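Local coordinates for protein transcriptional regulator, LysR family (Eggerthella lenta, PDB 4PZJ) that probably binds cis-regulatory DNA and controls transcription through the N-terminal helix-turn-helix domain that makes up this fragment, at residues Leu2-Glu7 with Ser33-His38. Sequence-based numbering, arbitrary orientation. Where two conformers were deposited one is given.
Sequences LDFRVE and SQHIAH
Arg5 lays its guanidinium flat on the imidazole of His38, the two planes only 4° apart and their centres separated by 3.3 Å. Arg5 CZ lies over the CD2 side of the His38 ring, and Arg5 NH2 is 3.2 Å from His38 ND1; the angles at NH1 and NH2 are too poor for bonds to the ring nitrogens, and the pair is a stack. The Arg5 chain, extended from CG to NE, carries the group across the interhelical gap, its CD passing 3.7 Å from the carbonyl O of His35. On the opposite guanidinium face Phe4 brings up CZ, 4.0 Å above the plane, with its ring tilted rather than stacked. Phe4 itself turns its CD2-CE2 edge onto the face of His35 in a T-shaped pair, planes at 65° and CD2 3.5 Å from His35 NE2. Its CG stands between the backbone N and the carbonyl carbon (chi1 68°), which brings the edge of the ring up to His35. Thr8 OG1 hydrogen-bonds His35 ND1 and so helps fix the rotation of that imidazole. With an alanine at Arg5, the face of His38 would probably lose its stacking partner and a gap would open beside Phe4. This surface layer joins helix 3-11 to helix 29-43 where the two cross steeply, and packs the first helix against the probable recognition helix of a LysR-type winged helix-turn-helix domain.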
ATOM      1  N   LEU A   2      -9.811   7.023  -5.705  1.00 41.70           N
ATOM      2  CA  LEU A   2     -10.194   8.326  -6.241  1.00 40.05           C
ATOM      3  C   LEU A   2      -9.165   9.417  -6.044  1.00 37.24           C
ATOM      4  O   LEU A   2      -8.518   9.518  -4.995  1.00 34.45           O
ATOM      5  CB  LEU A   2     -11.527   8.764  -5.658  1.00 40.73           C
ATOM      6  CG  LEU A   2     -12.708   7.852  -5.996  1.00 46.66           C
ATOM      7  CD1 LEU A   2     -13.995   8.504  -5.526  1.00 47.28           C
ATOM      8  CD2 LEU A   2     -12.780   7.569  -7.493  1.00 47.59           C
ATOM      9  N   ASP A   3      -9.016  10.227  -7.080  1.00 37.14           N
ATOM     10  CA  ASP A   3      -8.023  11.305  -7.110  1.00 38.96           C
ATOM     11  C   ASP A   3      -8.009  12.163  -5.846  1.00 36.56           C
ATOM     12  O   ASP A   3      -6.944  12.429  -5.261  1.00 36.61           O
ATOM     13  CB  ASP A   3      -8.223  12.195  -8.360  1.00 44.74           C
ATOM     14  CG  ASP A   3      -9.604  12.867  -8.423  1.00 50.41           C
ATOM     15  OD1 ASP A   3     -10.591  12.397  -7.792  1.00 46.04           O
ATOM     16  OD2 ASP A   3      -9.706  13.883  -9.141  1.00 60.33           O
ATOM     17  N   PHE A   4      -9.196  12.542  -5.390  1.00 30.98           N
ATOM     18  CA  PHE A   4      -9.318  13.429  -4.245  1.00 31.59           C
ATOM     19  C   PHE A   4      -8.982  12.736  -2.925  1.00 28.34           C
ATOM     20  O   PHE A   4      -8.460  13.394  -2.053  1.00 27.47           O
ATOM     21  CB  PHE A   4     -10.671  14.092  -4.172  1.00 33.03           C
ATOM     22  CG  PHE A   4     -11.795  13.164  -3.882  1.00 33.57           C
ATOM     23  CD1 PHE A   4     -12.517  12.573  -4.919  1.00 34.25           C
ATOM     24  CD2 PHE A   4     -12.188  12.926  -2.572  1.00 33.05           C
ATOM     25  CE1 PHE A   4     -13.588  11.742  -4.641  1.00 35.49           C
ATOM     26  CE2 PHE A   4     -13.263  12.099  -2.298  1.00 34.83           C
ATOM     27  CZ  PHE A   4     -13.955  11.504  -3.338  1.00 35.43           C
ATOM     28  N   ARG A   5      -9.272  11.441  -2.797  1.00 28.88           N
ATOM     29  CA  ARG A   5      -8.892  10.707  -1.577  1.00 29.16           C
ATOM     30  C   ARG A   5      -7.390  10.567  -1.548  1.00 28.57           C
ATOM     31  O   ARG A   5      -6.777  10.721  -0.489  1.00 28.98           O
ATOM     32  CB  ARG A   5      -9.581   9.359  -1.460  1.00 30.82           C
ATOM     33  CG  ARG A   5     -11.085   9.503  -1.303  1.00 32.33           C
ATOM     34  CD  ARG A   5     -11.703   8.236  -0.793  1.00 34.39           C
ATOM     35  NE  ARG A   5     -13.125   8.416  -0.615  1.00 36.25           N
ATOM     36  CZ  ARG A   5     -14.042   7.994  -1.479  1.00 41.48           C
ATOM     37  NH1 ARG A   5     -13.680   7.326  -2.569  1.00 45.12           N
ATOM     38  NH2 ARG A   5     -15.334   8.207  -1.228  1.00 42.94           N
ATOM     39  N   VAL A   6      -6.798  10.290  -2.698  1.00 30.75           N
ATOM     40  CA  VAL A   6      -5.346  10.192  -2.820  1.00 30.03           C
ATOM     41  C   VAL A   6      -4.697  11.514  -2.435  1.00 28.40           C
ATOM     42  O   VAL A   6      -3.771  11.537  -1.626  1.00 24.90           O
ATOM     43  CB  VAL A   6      -4.945   9.759  -4.234  1.00 30.50           C
ATOM     44  CG1 VAL A   6      -3.472  10.036  -4.522  1.00 32.09           C
ATOM     45  CG2 VAL A   6      -5.360   8.314  -4.461  1.00 32.82           C
ATOM     46  N   GLU A   7      -5.208  12.623  -2.958  1.00 24.78           N
ATOM     47  CA  GLU A   7      -4.686  13.952  -2.648  1.00 26.71           C
ATOM     48  C   GLU A   7      -4.773  14.253  -1.158  1.00 24.28           C
ATOM     49  O   GLU A   7      -3.892  14.851  -0.577  1.00 25.93           O
ATOM     50  CB  GLU A   7      -5.511  15.003  -3.436  1.00 32.89           C
ATOM     51  CG  GLU A   7      -5.162  16.463  -3.175  1.00 40.06           C
ATOM     52  CD  GLU A   7      -6.293  17.450  -3.564  1.00 49.35           C
ATOM     53  OE1 GLU A   7      -7.462  17.015  -3.754  1.00 55.93           O
ATOM     54  OE2 GLU A   7      -6.019  18.681  -3.650  1.00 57.04           O
ATOM     55  N   SER A  33     -10.810  13.689   7.337  1.00 24.07           N
ATOM     56  CA  SER A  33     -10.894  12.415   8.036  1.00 22.22           C
ATOM     57  C   SER A  33     -11.813  11.396   7.351  1.00 24.07           C
ATOM     58  O   SER A  33     -11.485  10.239   7.299  1.00 23.55           O
ATOM     59  CB  SER A  33     -11.332  12.644   9.480  1.00 23.50           C
ATOM     60  OG  SER A  33     -10.384  13.315  10.259  1.00 22.70           O
ATOM     61  N   GLN A  34     -12.922  11.846   6.730  1.00 22.84           N
ATOM     62  CA  GLN A  34     -13.792  10.967   5.961  1.00 26.11           C
ATOM     63  C   GLN A  34     -13.107  10.396   4.699  1.00 23.03           C
ATOM     64  O   GLN A  34     -13.283   9.234   4.357  1.00 24.61           O
ATOM     65  CB  GLN A  34     -15.101  11.711   5.612  1.00 28.59           C
ATOM     66  CG  GLN A  34     -15.972  11.966   6.850  1.00 35.86           C
ATOM     67  CD  GLN A  34     -16.983  13.127   6.699  1.00 46.10           C
ATOM     68  OE1 GLN A  34     -16.982  13.835   5.682  1.00 53.99           O
ATOM     69  NE2 GLN A  34     -17.841  13.330   7.724  1.00 48.83           N
ATOM     70  N   HIS A  35     -12.291  11.200   4.005  1.00 21.65           N
ATOM     71  CA  HIS A  35     -11.564  10.687   2.889  1.00 23.11           C
ATOM     72  C   HIS A  35     -10.623   9.560   3.300  1.00 19.80           C
ATOM     73  O   HIS A  35     -10.562   8.532   2.671  1.00 20.43           O
ATOM     74  CB  HIS A  35     -10.706  11.753   2.241  1.00 23.92           C
ATOM     75  CG  HIS A  35     -11.478  12.849   1.552  1.00 27.13           C
ATOM     76  ND1 HIS A  35     -10.898  14.039   1.167  1.00 28.68           N
ATOM     77  CD2 HIS A  35     -12.775  12.927   1.188  1.00 31.55           C
ATOM     78  CE1 HIS A  35     -11.812  14.805   0.587  1.00 33.48           C
ATOM     79  NE2 HIS A  35     -12.961  14.150   0.590  1.00 30.66           N
ATOM     80  N   ILE A  36      -9.845   9.827   4.359  0.50 21.04           N
ATOM     81  CA  ILE A  36      -8.921   8.839   4.903  0.50 20.42           C
ATOM     82  C   ILE A  36      -9.695   7.610   5.397  0.50 19.69           C
ATOM     83  O   ILE A  36      -9.359   6.483   5.057  0.50 20.55           O
ATOM     84  CB  ILE A  36      -8.101   9.414   6.068  0.50 19.24           C
ATOM     85  CG1 ILE A  36      -7.259  10.639   5.659  0.50 19.13           C
ATOM     86  CG2 ILE A  36      -7.209   8.347   6.682  0.50 19.71           C
ATOM     87  CD1 ILE A  36      -6.365  10.440   4.456  0.50 19.78           C
ATOM     88  N   ALA A  37     -10.753   7.841   6.163  1.00 21.63           N
ATOM     89  CA  ALA A  37     -11.558   6.766   6.699  1.00 23.77           C
ATOM     90  C   ALA A  37     -12.122   5.855   5.590  1.00 24.15           C
ATOM     91  O   ALA A  37     -12.217   4.675   5.733  1.00 25.91           O
ATOM     92  CB  ALA A  37     -12.673   7.328   7.542  1.00 23.18           C
ATOM     93  N   HIS A  38     -12.545   6.431   4.473  1.00 22.31           N
ATOM     94  CA  HIS A  38     -12.996   5.615   3.368  1.00 24.10           C
ATOM     95  C   HIS A  38     -11.889   4.681   2.829  1.00 23.33           C
ATOM     96  O   HIS A  38     -12.147   3.546   2.525  1.00 24.86           O
ATOM     97  CB  HIS A  38     -13.501   6.562   2.279  1.00 27.30           C
ATOM     98  CG  HIS A  38     -14.241   5.882   1.176  1.00 38.99           C
ATOM     99  ND1 HIS A  38     -15.613   5.940   1.057  1.00 47.39           N
ATOM    100  CD2 HIS A  38     -13.802   5.137   0.133  1.00 44.85           C
ATOM    101  CE1 HIS A  38     -15.989   5.253  -0.008  1.00 47.02           C
ATOM    102  NE2 HIS A  38     -14.909   4.756  -0.586  1.00 47.17           N
TER